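Local coordinates for protein 5-formaminoimidazole-4-carboxamide-1-(Beta)-D-ribofuranosyl 5'-monophosphate synthetase (Thermococcus kodakarensis, PDB 2PBZ) that binds ATP and probably works as a PurP-type ligase that forms a carbon-nitrogen bond in purine (IMP) biosynthesis, with magnesium or manganese as the likely cofactor, at residues V173-S178 / E182-L187; T7-S12 / P37-L42; E115-E120 / E126-R131. All blocks are in the same frame, centred on the assembly; numbering follows the deposited sequence.

Contact 1. Residues V173-S178 / E182-L187; sequences VHFFYS and ERLELL
Phe-175 and Leu-186 form a non-hydrogen-bonded pair in an antiparallel hairpin, where methyl CD2 of Leu-186 lies 3.5 Å from ring carbon CE2 of Phe-175. Nearer its root, the same ring meets a second leucine, CD2 of Phe-175 lying 3.7 Å from Leu-184 CD1, so two methyls lean on it obliquely. The other branch of Leu-186 reaches back to Val-173, CD1 to CG1. With CG anti to the backbone N (chi1 174°), Tyr-177 lays its ring along the partner strand, CD1 3.2 Å from Arg-183 O and the hydroxyl near Glu-182 CA. On the opposite face Phe-176 CB touches Leu-187 CD1, and within 182-187 Arg-183 NE forms a hydrogen-bonded salt bridge to Glu-185 OE2 at 2.8 Å, on the anti side of the carboxylate oxygen.

The backbone sets this register. Phe-176 and Glu-185 exchange two N-H...O bonds, as do Ser-178 and Arg-183; at the turn Glu-182 joins Arg-183 opposite Ser-178 in a G1 beta bulge. Further out, helix 224-241 packs on the leucine face, while helices 280-283 and 290-302 cover the other, from which Arg-293 takes Glu-185 OE1 in a second salt bridge. The hairpin thus has one largely apolar face and one carrying a buried carboxylate, Glu-185, held by two arginines, which probably stays ionised and keeps little rotational freedom.

Contact 2. Residues T7-S12 / P37-L42; sequences TIASHS and PFYSSL
The methyl of Ala-9 sits over the centre of the Tyr-39 ring, a CH-pi contact with CB 3.9 Å from the ring centroid and only 11° off its normal. The opposite face of that ring is taken by its own neighbour in sequence: Phe-38 places CD2 over the centre, 3.7 Å above the plane, and Tyr-39 CE1 in turn lies at the edge of the Phe-38 ring. The tyrosine is therefore covered on both faces. Its CG stands beside the backbone N (chi1 -65°), which carries the ring from helix 36-40 across to the loop following strand 5-8. That strand is an outer member of a three-stranded parallel sheet, consistent with the Rossmann-like family of this region, and Leu-29 and Val-31 of the adjoining strand 27-31 touch both Ala-9 and Tyr-39. At the phenol tip, OH comes 3.7 Å from Ser-10 N, close enough for van der Waals contact. A water in the ring plane lies 2.7 Å from Tyr-39 OH and gives a weak bond to Ala-9 O, while Glu-221 of the third subunit also hydrogen-bonds the hydroxyl through OE2. Ser-10 points its CB away from the tyrosine, and its OG is hydrogen-bonded to Ser-69 OG.

Contact 3. Residues E115-E120 / E126-R131; sequences EVVEPE and ELYFVR. With ATP (adenosine-5'-triphosphate), chain D.
Val-117 straddles one corner of the Tyr-128 ring: both methyls approach CE2, CG1 of the valine at 3.9 Å and CG2 at 4.0 Å from that tyrosine carbon, the two side chains crossing at about a right angle. The contact lies next to the residue that meets the nucleotide, Phe-129. Followed outward, Phe-129 runs along the purine of ATP. Its CB lies 3.6 Å from C6 of the base, and CG is 3.5 Å from C5 at the ring fusion. The two ortho carbons then divide, CD1 toward C4 and CD2 to within 3.4 Å of N7. Beyond them CE1 meets N9, CE2 stands 3.4 Å from C8, and CZ at the tip lies between C8 and the ribose oxygen O4', 3.6 Å from the latter. The base thus lies nearly parallel over one face of the phenyl, offset so that C8 sits toward the rim. A chi1 of -168° sets CG trans to the backbone N and turns the ring into the nucleotide site. Arg-131 CD lies in the ring plane at its edge, and Arg-131 NH2 forms a salt bridge with Glu-163. Phe-129 forms one wall of the adenine site, whose residues Glu-163 and Arg-164 lie in a region assigned to the ATP-grasp clan. Strand 128-131 runs between antiparallel strands 147-148 and 161-164; Val-117 bonds through its backbone to Val-162, and Arg-131 packs on helix 99-109.

Overall arrangement
From the N terminus, contact 2 comes first, bringing helix 36-40 back to the loop after strand 5-8 and closing a loop that contains helix 13-22 and strand 27-31. Contact 3 follows with a short loop of five residues, joining the approach to strand 128-131 with that strand in the small antiparallel sheet at the nucleotide. Contact 1 comes last, a tight hairpin within the five-stranded antiparallel sheet. The three are strictly in series: none nests in or crosses another, and none touches another. Contacts 2 and 3 lie on opposite sides of the chain's centre, their own centres about 39 Å apart, while contact 1 lies nearest the chain's centre in space.

Contact 1. Residues V173-S178 / E182-L187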
loop_
_atom_site.group_PDB
_atom_site.type_symbol
_atom_site.label_atom_id
_atom_site.label_comp_id
_atom_site.label_asym_id
_atom_site.label_seq_id
_atom_site.Cartn_x
_atom_site.Cartn_y
_atom_site.Cartn_z
ATOM N N VAL A 173 -0.959 3.472 -14.741
ATOM C CA VAL A 173 -0.101 2.377 -15.151
ATOM C C VAL A 173 1.271 2.845 -15.575
ATOM O O VAL A 173 1.411 3.711 -16.423
ATOM C CB VAL A 173 -0.744 1.587 -16.302
ATOM C CG1 VAL A 173 -0.026 0.243 -16.482
ATOM C CG2 VAL A 173 -2.225 1.380 -16.009
ATOM N N HIS A 174 2.287 2.247 -14.989
ATOM C CA HIS A 174 3.661 2.606 -15.278
ATOM C C HIS A 174 4.322 1.609 -16.231
ATOM O O HIS A 174 4.245 0.392 -16.029
ATOM C CB HIS A 174 4.433 2.678 -13.958
ATOM C CG HIS A 174 3.774 3.548 -12.934
ATOM N ND1 HIS A 174 3.752 4.923 -13.032
ATOM C CD2 HIS A 174 3.051 3.239 -11.831
ATOM C CE1 HIS A 174 3.041 5.422 -12.037
ATOM N NE2 HIS A 174 2.602 4.422 -11.294
ATOM N N PHE A 175 4.975 2.134 -17.263
ATOM C CA PHE A 175 5.661 1.296 -18.252
ATOM C C PHE A 175 7.104 1.713 -18.445
ATOM O O PHE A 175 7.499 2.838 -18.133
ATOM C CB PHE A 175 5.005 1.390 -19.630
ATOM C CG PHE A 175 3.636 0.803 -19.710
ATOM C CD1 PHE A 175 2.515 1.623 -19.720
ATOM C CD2 PHE A 175 3.466 -0.576 -19.848
ATOM C CE1 PHE A 175 1.238 1.090 -19.876
ATOM C CE2 PHE A 175 2.193 -1.129 -20.004
ATOM C CZ PHE A 175 1.078 -0.295 -20.020
ATOM N N PHE A 176 7.886 0.799 -18.991
ATOM C CA PHE A 176 9.275 1.098 -19.280
ATOM C C PHE A 176 9.641 0.350 -20.538
ATOM O O PHE A 176 9.841 -0.857 -20.495
ATOM C CB PHE A 176 10.193 0.653 -18.141
ATOM C CG PHE A 176 11.625 1.089 -18.313
ATOM C CD1 PHE A 176 12.094 2.246 -17.687
ATOM C CD2 PHE A 176 12.505 0.351 -19.100
ATOM C CE1 PHE A 176 13.418 2.660 -17.839
ATOM C CE2 PHE A 176 13.839 0.752 -19.265
ATOM C CZ PHE A 176 14.294 1.911 -18.630
ATOM N N TYR A 177 9.697 1.043 -21.668
ATOM C CA TYR A 177 10.093 0.353 -22.880
ATOM C C TYR A 177 11.608 0.422 -22.924
ATOM O O TYR A 177 12.172 1.494 -22.815
ATOM C CB TYR A 177 9.525 1.012 -24.130
ATOM C CG TYR A 177 10.081 0.340 -25.355
ATOM C CD1 TYR A 177 9.772 -0.989 -25.632
ATOM C CD2 TYR A 177 11.023 0.985 -26.161
ATOM C CE1 TYR A 177 10.389 -1.668 -26.668
ATOM C CE2 TYR A 177 11.650 0.309 -27.205
ATOM C CZ TYR A 177 11.327 -1.018 -27.449
ATOM O OH TYR A 177 11.943 -1.696 -28.461
ATOM N N SER A 178 12.281 -0.705 -23.087
ATOM C CA SER A 178 13.728 -0.657 -23.099
ATOM C C SER A 178 14.329 -1.030 -24.428
ATOM O O SER A 178 14.026 -2.089 -24.973
ATOM C CB SER A 178 14.291 -1.580 -22.031
ATOM O OG SER A 178 14.165 -2.918 -22.427
ATOM N N GLU A 182 14.758 -4.357 -25.869
ATOM C CA GLU A 182 13.730 -4.362 -26.893
ATOM C C GLU A 182 12.437 -4.981 -26.394
ATOM O O GLU A 182 11.856 -5.848 -27.055
ATOM C CB GLU A 182 14.217 -5.121 -28.133
ATOM C CG GLU A 182 15.480 -4.548 -28.762
ATOM C CD GLU A 182 15.747 -5.088 -30.170
ATOM O OE1 GLU A 182 14.961 -4.755 -31.103
ATOM O OE2 GLU A 182 16.739 -5.851 -30.339
ATOM N N ARG A 183 11.990 -4.544 -25.218
ATOM C CA ARG A 183 10.746 -5.050 -24.659
ATOM C C ARG A 183 10.035 -3.995 -23.840
ATOM O O ARG A 183 10.651 -3.063 -23.343
ATOM C CB ARG A 183 10.992 -6.286 -23.791
ATOM C CG ARG A 183 11.654 -5.998 -22.465
ATOM C CD ARG A 183 11.841 -7.252 -21.623
ATOM N NE ARG A 183 12.628 -6.965 -20.427
ATOM C CZ ARG A 183 13.106 -7.883 -19.591
ATOM N NH1 ARG A 183 12.882 -9.171 -19.808
ATOM N NH2 ARG A 183 13.810 -7.504 -18.534
ATOM N N LEU A 184 8.724 -4.154 -23.726
ATOM C CA LEU A 184 7.875 -3.260 -22.962
ATOM C C LEU A 184 7.622 -3.911 -21.612
ATOM O O LEU A 184 7.155 -5.047 -21.550
ATOM C CB LEU A 184 6.539 -3.048 -23.669
ATOM C CG LEU A 184 5.485 -2.314 -22.834
ATOM C CD1 LEU A 184 6.022 -0.936 -22.503
ATOM C CD2 LEU A 184 4.164 -2.230 -23.580
ATOM N N GLU A 185 7.930 -3.188 -20.538
ATOM C CA GLU A 185 7.737 -3.700 -19.184
ATOM C C GLU A 185 6.627 -2.953 -18.444
ATOM O O GLU A 185 6.656 -1.732 -18.354
ATOM C CB GLU A 185 9.050 -3.590 -18.396
ATOM C CG GLU A 185 10.109 -4.632 -18.735
ATOM C CD GLU A 185 11.499 -4.229 -18.261
ATOM O OE1 GLU A 185 11.582 -3.488 -17.273
ATOM O OE2 GLU A 185 12.509 -4.653 -18.858
ATOM N N LEU A 186 5.646 -3.702 -17.944
ATOM C CA LEU A 186 4.523 -3.156 -17.170
ATOM C C LEU A 186 5.037 -3.329 -15.740
ATOM O O LEU A 186 5.026 -4.432 -15.197
ATOM C CB LEU A 186 3.260 -3.998 -17.422
ATOM C CG LEU A 186 1.865 -3.745 -16.818
ATOM C CD1 LEU A 186 1.875 -2.528 -15.937
ATOM C CD2 LEU A 186 0.842 -3.606 -17.939
ATOM N N LEU A 187 5.494 -2.234 -15.140
ATOM C CA LEU A 187 6.092 -2.288 -13.817
ATOM C C LEU A 187 5.307 -1.857 -12.591
ATOM O O LEU A 187 5.811 -1.921 -11.487
ATOM C CB LEU A 187 7.429 -1.541 -13.857
ATOM C CG LEU A 187 8.403 -2.178 -14.857
ATOM C CD1 LEU A 187 9.642 -1.351 -14.965
ATOM C CD2 LEU A 187 8.760 -3.583 -14.417
#

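Contact 2. Residues T7-S12 / P37-L42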
loop_
_atom_site.group_PDB
_atom_site.type_symbol
_atom_site.label_atom_id
_atom_site.label_comp_id
_atom_site.label_asym_id
_atom_site.label_seq_id
_atom_site.Cartn_x
_atom_site.Cartn_y
_atom_site.Cartn_z
ATOM N N THR A 7 19.894 15.250 -11.539
ATOM C CA THR A 7 18.526 15.680 -11.800
ATOM C C THR A 7 18.039 16.693 -10.767
ATOM O O THR A 7 18.662 16.879 -9.732
ATOM C CB THR A 7 17.553 14.469 -11.820
ATOM O OG1 THR A 7 16.250 14.902 -12.230
ATOM C CG2 THR A 7 17.460 13.834 -10.456
ATOM N N ILE A 8 16.923 17.350 -11.053
ATOM C CA ILE A 8 16.378 18.343 -10.140
ATOM C C ILE A 8 15.804 17.696 -8.877
ATOM O O ILE A 8 15.247 16.608 -8.925
ATOM C CB ILE A 8 15.286 19.181 -10.835
ATOM C CG1 ILE A 8 15.926 20.094 -11.879
ATOM C CG2 ILE A 8 14.502 19.996 -9.821
ATOM C CD1 ILE A 8 14.926 20.889 -12.687
ATOM N N ALA A 9 15.950 18.377 -7.748
ATOM C CA ALA A 9 15.457 17.875 -6.474
ATOM C C ALA A 9 13.976 18.141 -6.242
ATOM O O ALA A 9 13.588 19.205 -5.761
ATOM C CB ALA A 9 16.252 18.468 -5.349
ATOM N N SER A 10 13.153 17.155 -6.586
ATOM C CA SER A 10 11.707 17.234 -6.430
ATOM C C SER A 10 11.102 16.120 -7.256
ATOM O O SER A 10 11.820 15.363 -7.912
ATOM C CB SER A 10 11.173 18.566 -6.934
ATOM O OG SER A 10 11.403 18.688 -8.323
ATOM N N HIS A 11 9.774 16.035 -7.218
ATOM C CA HIS A 11 9.024 15.019 -7.949
ATOM C C HIS A 11 9.398 13.568 -7.597
ATOM O O HIS A 11 8.694 12.902 -6.843
ATOM C CB HIS A 11 9.179 15.228 -9.458
ATOM C CG HIS A 11 8.299 14.335 -10.280
ATOM N ND1 HIS A 11 6.959 14.587 -10.481
ATOM C CD2 HIS A 11 8.554 13.161 -10.906
ATOM C CE1 HIS A 11 6.431 13.610 -11.196
ATOM N NE2 HIS A 11 7.378 12.732 -11.467
ATOM N N SER A 12 10.499 13.083 -8.153
ATOM C CA SER A 12 10.926 11.716 -7.905
ATOM C C SER A 12 12.438 11.558 -7.946
ATOM O O SER A 12 12.935 10.521 -8.361
ATOM C CB SER A 12 10.297 10.803 -8.951
ATOM O OG SER A 12 10.666 11.224 -10.245
ATOM N N PRO A 37 18.455 21.512 2.991
ATOM C CA PRO A 37 18.726 20.893 4.297
ATOM C C PRO A 37 18.348 19.408 4.287
ATOM O O PRO A 37 19.136 18.534 4.642
ATOM C CB PRO A 37 17.850 21.705 5.245
ATOM C CG PRO A 37 17.837 23.058 4.603
ATOM C CD PRO A 37 17.677 22.754 3.136
ATOM N N PHE A 38 17.126 19.134 3.849
ATOM C CA PHE A 38 16.638 17.768 3.766
ATOM C C PHE A 38 17.476 16.848 2.870
ATOM O O PHE A 38 17.886 15.767 3.287
ATOM C CB PHE A 38 15.200 17.764 3.263
ATOM C CG PHE A 38 14.694 16.402 2.950
ATOM C CD1 PHE A 38 14.524 15.465 3.960
ATOM C CD2 PHE A 38 14.446 16.026 1.642
ATOM C CE1 PHE A 38 14.116 14.168 3.666
ATOM C CE2 PHE A 38 14.040 14.734 1.342
ATOM C CZ PHE A 38 13.876 13.804 2.361
ATOM N N TYR A 39 17.708 17.275 1.634
ATOM C CA TYR A 39 18.471 16.476 0.696
ATOM C C TYR A 39 19.956 16.318 1.023
ATOM O O TYR A 39 20.565 15.313 0.669
ATOM C CB TYR A 39 18.320 17.030 -0.721
ATOM C CG TYR A 39 16.921 16.953 -1.288
ATOM C CD1 TYR A 39 16.026 18.004 -1.132
ATOM C CD2 TYR A 39 16.498 15.832 -1.997
ATOM C CE1 TYR A 39 14.740 17.947 -1.675
ATOM C CE2 TYR A 39 15.208 15.761 -2.544
ATOM C CZ TYR A 39 14.338 16.818 -2.384
ATOM O OH TYR A 39 13.080 16.750 -2.947
ATOM N N SER A 40 20.552 17.292 1.697
ATOM C CA SER A 40 21.965 17.172 2.019
ATOM C C SER A 40 22.192 16.134 3.106
ATOM O O SER A 40 23.291 15.618 3.260
ATOM C CB SER A 40 22.543 18.522 2.444
ATOM O OG SER A 40 21.814 19.069 3.515
ATOM N N SER A 41 21.147 15.816 3.852
ATOM C CA SER A 41 21.256 14.829 4.922
ATOM C C SER A 41 21.110 13.411 4.380
ATOM O O SER A 41 21.210 12.442 5.126
ATOM C CB SER A 41 20.180 15.075 5.995
ATOM O OG SER A 41 18.890 14.694 5.542
ATOM N N LEU A 42 20.881 13.296 3.075
ATOM C CA LEU A 42 20.708 11.987 2.449
ATOM C C LEU A 42 21.999 11.387 1.887
ATOM O O LEU A 42 22.672 11.983 1.058
ATOM C CB LEU A 42 19.655 12.078 1.336
ATOM C CG LEU A 42 18.317 12.667 1.761
ATOM C CD1 LEU A 42 17.414 12.786 0.580
ATOM C CD2 LEU A 42 17.689 11.800 2.829
HETATM O O HOH W 1 11.434 18.826 -3.200
#

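Contact 3. Residues E115-E120 / E126-R131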
loop_
_atom_site.group_PDB
_atom_site.type_symbol
_atom_site.label_atom_id
_atom_site.label_comp_id
_atom_site.label_asym_id
_atom_site.label_seq_id
_atom_site.Cartn_x
_atom_site.Cartn_y
_atom_site.Cartn_z
ATOM N N GLU A 115 -14.594 10.971 -23.246
ATOM C CA GLU A 115 -15.195 11.846 -24.243
ATOM C C GLU A 115 -15.169 13.306 -23.783
ATOM O O GLU A 115 -15.297 13.606 -22.589
ATOM C CB GLU A 115 -16.643 11.417 -24.523
ATOM C CG GLU A 115 -17.609 11.686 -23.360
ATOM C CD GLU A 115 -19.078 11.355 -23.685
ATOM O OE1 GLU A 115 -19.496 11.565 -24.857
ATOM O OE2 GLU A 115 -19.809 10.907 -22.761
ATOM N N VAL A 116 -14.988 14.202 -24.750
ATOM C CA VAL A 116 -14.959 15.646 -24.500
ATOM C C VAL A 116 -16.386 16.177 -24.602
ATOM O O VAL A 116 -17.199 15.677 -25.385
ATOM C CB VAL A 116 -14.064 16.371 -25.534
ATOM C CG1 VAL A 116 -13.898 17.831 -25.154
ATOM C CG2 VAL A 116 -12.712 15.669 -25.619
ATOM N N VAL A 117 -16.699 17.189 -23.806
ATOM C CA VAL A 117 -18.047 17.736 -23.820
ATOM C C VAL A 117 -18.080 19.238 -23.963
ATOM O O VAL A 117 -17.521 19.965 -23.140
ATOM C CB VAL A 117 -18.803 17.377 -22.536
ATOM C CG1 VAL A 117 -20.202 17.961 -22.589
ATOM C CG2 VAL A 117 -18.826 15.861 -22.350
ATOM N N GLU A 118 -18.726 19.699 -25.024
ATOM C CA GLU A 118 -18.868 21.122 -25.245
ATOM C C GLU A 118 -20.293 21.402 -24.775
ATOM O O GLU A 118 -21.209 20.646 -25.099
ATOM C CB GLU A 118 -18.693 21.442 -26.742
ATOM C CG GLU A 118 -19.940 21.935 -27.485
ATOM C CD GLU A 118 -20.344 23.361 -27.100
ATOM O OE1 GLU A 118 -19.501 24.087 -26.518
ATOM O OE2 GLU A 118 -21.502 23.754 -27.389
ATOM N N PRO A 119 -20.491 22.472 -23.985
ATOM C CA PRO A 119 -21.789 22.904 -23.437
ATOM C C PRO A 119 -23.041 22.350 -24.158
ATOM O O PRO A 119 -23.659 23.015 -25.010
ATOM C CB PRO A 119 -21.700 24.430 -23.516
ATOM C CG PRO A 119 -20.144 24.727 -23.496
ATOM C CD PRO A 119 -19.417 23.390 -23.562
ATOM N N GLU A 120 -23.384 21.115 -23.798
ATOM C CA GLU A 120 -24.527 20.383 -24.327
ATOM C C GLU A 120 -24.806 19.328 -23.267
ATOM O O GLU A 120 -25.016 18.153 -23.575
ATOM C CB GLU A 120 -24.183 19.683 -25.641
ATOM C CG GLU A 120 -23.753 20.606 -26.758
ATOM C CD GLU A 120 -23.427 19.837 -28.017
ATOM O OE1 GLU A 120 -24.337 19.209 -28.587
ATOM O OE2 GLU A 120 -22.253 19.855 -28.430
ATOM N N GLU A 126 -26.073 16.203 -13.707
ATOM C CA GLU A 126 -25.180 15.735 -14.753
ATOM C C GLU A 126 -23.942 16.595 -14.536
ATOM O O GLU A 126 -23.806 17.673 -15.131
ATOM C CB GLU A 126 -25.755 16.005 -16.142
ATOM C CG GLU A 126 -24.925 15.399 -17.263
ATOM C CD GLU A 126 -25.014 13.884 -17.308
ATOM O OE1 GLU A 126 -24.826 13.247 -16.238
ATOM O OE2 GLU A 126 -25.276 13.330 -18.402
ATOM N N LEU A 127 -23.064 16.147 -13.641
ATOM C CA LEU A 127 -21.838 16.882 -13.371
ATOM C C LEU A 127 -20.762 16.531 -14.383
ATOM O O LEU A 127 -20.819 15.488 -15.042
ATOM C CB LEU A 127 -21.340 16.593 -11.954
ATOM C CG LEU A 127 -21.803 15.285 -11.308
ATOM C CD1 LEU A 127 -21.432 14.083 -12.186
ATOM C CD2 LEU A 127 -21.178 15.178 -9.924
ATOM N N TYR A 128 -19.787 17.421 -14.511
ATOM C CA TYR A 128 -18.694 17.212 -15.449
ATOM C C TYR A 128 -17.357 17.600 -14.823
ATOM O O TYR A 128 -17.312 18.327 -13.832
ATOM C CB TYR A 128 -18.933 18.032 -16.719
ATOM C CG TYR A 128 -20.182 17.640 -17.464
ATOM C CD1 TYR A 128 -21.413 18.219 -17.171
ATOM C CD2 TYR A 128 -20.131 16.693 -18.479
ATOM C CE1 TYR A 128 -22.565 17.857 -17.893
ATOM C CE2 TYR A 128 -21.272 16.330 -19.193
ATOM C CZ TYR A 128 -22.474 16.913 -18.899
ATOM O OH TYR A 128 -23.574 16.571 -19.638
ATOM N N PHE A 129 -16.275 17.105 -15.412
ATOM C CA PHE A 129 -14.937 17.403 -14.933
ATOM C C PHE A 129 -14.333 18.443 -15.874
ATOM O O PHE A 129 -14.486 18.341 -17.085
ATOM C CB PHE A 129 -14.080 16.128 -14.947
ATOM C CG PHE A 129 -12.765 16.264 -14.213
ATOM C CD1 PHE A 129 -12.727 16.322 -12.813
ATOM C CD2 PHE A 129 -11.563 16.355 -14.924
ATOM C CE1 PHE A 129 -11.512 16.471 -12.132
ATOM C CE2 PHE A 129 -10.336 16.506 -14.257
ATOM C CZ PHE A 129 -10.313 16.565 -12.855
ATOM N N VAL A 130 -13.671 19.449 -15.311
ATOM C CA VAL A 130 -13.013 20.492 -16.099
ATOM C C VAL A 130 -11.502 20.303 -15.923
ATOM O O VAL A 130 -10.988 20.450 -14.812
ATOM C CB VAL A 130 -13.396 21.899 -15.596
ATOM C CG1 VAL A 130 -12.746 22.955 -16.469
ATOM C CG2 VAL A 130 -14.900 22.058 -15.579
ATOM N N ARG A 131 -10.797 19.974 -17.001
ATOM C CA ARG A 131 -9.355 19.750 -16.928
ATOM C C ARG A 131 -8.533 20.998 -17.207
ATOM O O ARG A 131 -9.036 21.949 -17.791
ATOM C CB ARG A 131 -8.946 18.640 -17.902
ATOM C CG ARG A 131 -7.525 18.140 -17.687
ATOM C CD ARG A 131 -7.499 16.830 -16.911
ATOM N NE ARG A 131 -8.051 15.752 -17.717
ATOM C CZ ARG A 131 -7.568 15.395 -18.908
ATOM N NH1 ARG A 131 -6.521 16.042 -19.418
ATOM N NH2 ARG A 131 -8.137 14.394 -19.598
HETATM P PG ATP D . -1.882 17.997 -14.177
HETATM O O1G ATP D . -2.186 17.973 -15.670
HETATM O O2G ATP D . -1.610 19.567 -13.722
HETATM O O3G ATP D . -0.551 17.095 -13.853
HETATM P PB ATP D . -3.457 15.833 -13.775
HETATM O O1B ATP D . -3.784 15.764 -15.220
HETATM O O2B ATP D . -2.163 14.906 -13.447
HETATM O O3B ATP D . -3.157 17.386 -13.349
HETATM P PA ATP D . -5.303 13.850 -13.036
HETATM O O1A ATP D . -4.283 12.811 -12.764
HETATM O O2A ATP D . -5.917 13.657 -14.508
HETATM O O3A ATP D . -4.715 15.390 -12.862
HETATM O "O5'" ATP D . -6.462 13.834 -11.917
HETATM C "C5'" ATP D . -7.062 12.580 -11.800
HETATM C "C4'" ATP D . -8.075 12.762 -10.677
HETATM O "O4'" ATP D . -9.080 13.778 -11.003
HETATM C "C3'" ATP D . -8.800 11.461 -10.332
HETATM O "O3'" ATP D . -8.519 11.116 -9.000
HETATM C "C2'" ATP D . -10.274 11.720 -10.547
HETATM O "O2'" ATP D . -10.989 11.565 -9.306
HETATM C "C1'" ATP D . -10.383 13.152 -11.105
HETATM N N9 ATP D . -10.833 13.044 -12.512
HETATM C C8 ATP D . -10.063 13.147 -13.653
HETATM N N7 ATP D . -10.792 13.001 -14.709
HETATM C C5 ATP D . -12.080 12.783 -14.331
HETATM C C6 ATP D . -13.316 12.565 -15.017
HETATM N N6 ATP D . -13.335 12.533 -16.415
HETATM N N1 ATP D . -14.463 12.378 -14.274
HETATM C C2 ATP D . -14.455 12.408 -12.927
HETATM N N3 ATP D . -13.312 12.618 -12.255
HETATM C C4 ATP D . -12.128 12.816 -12.909
#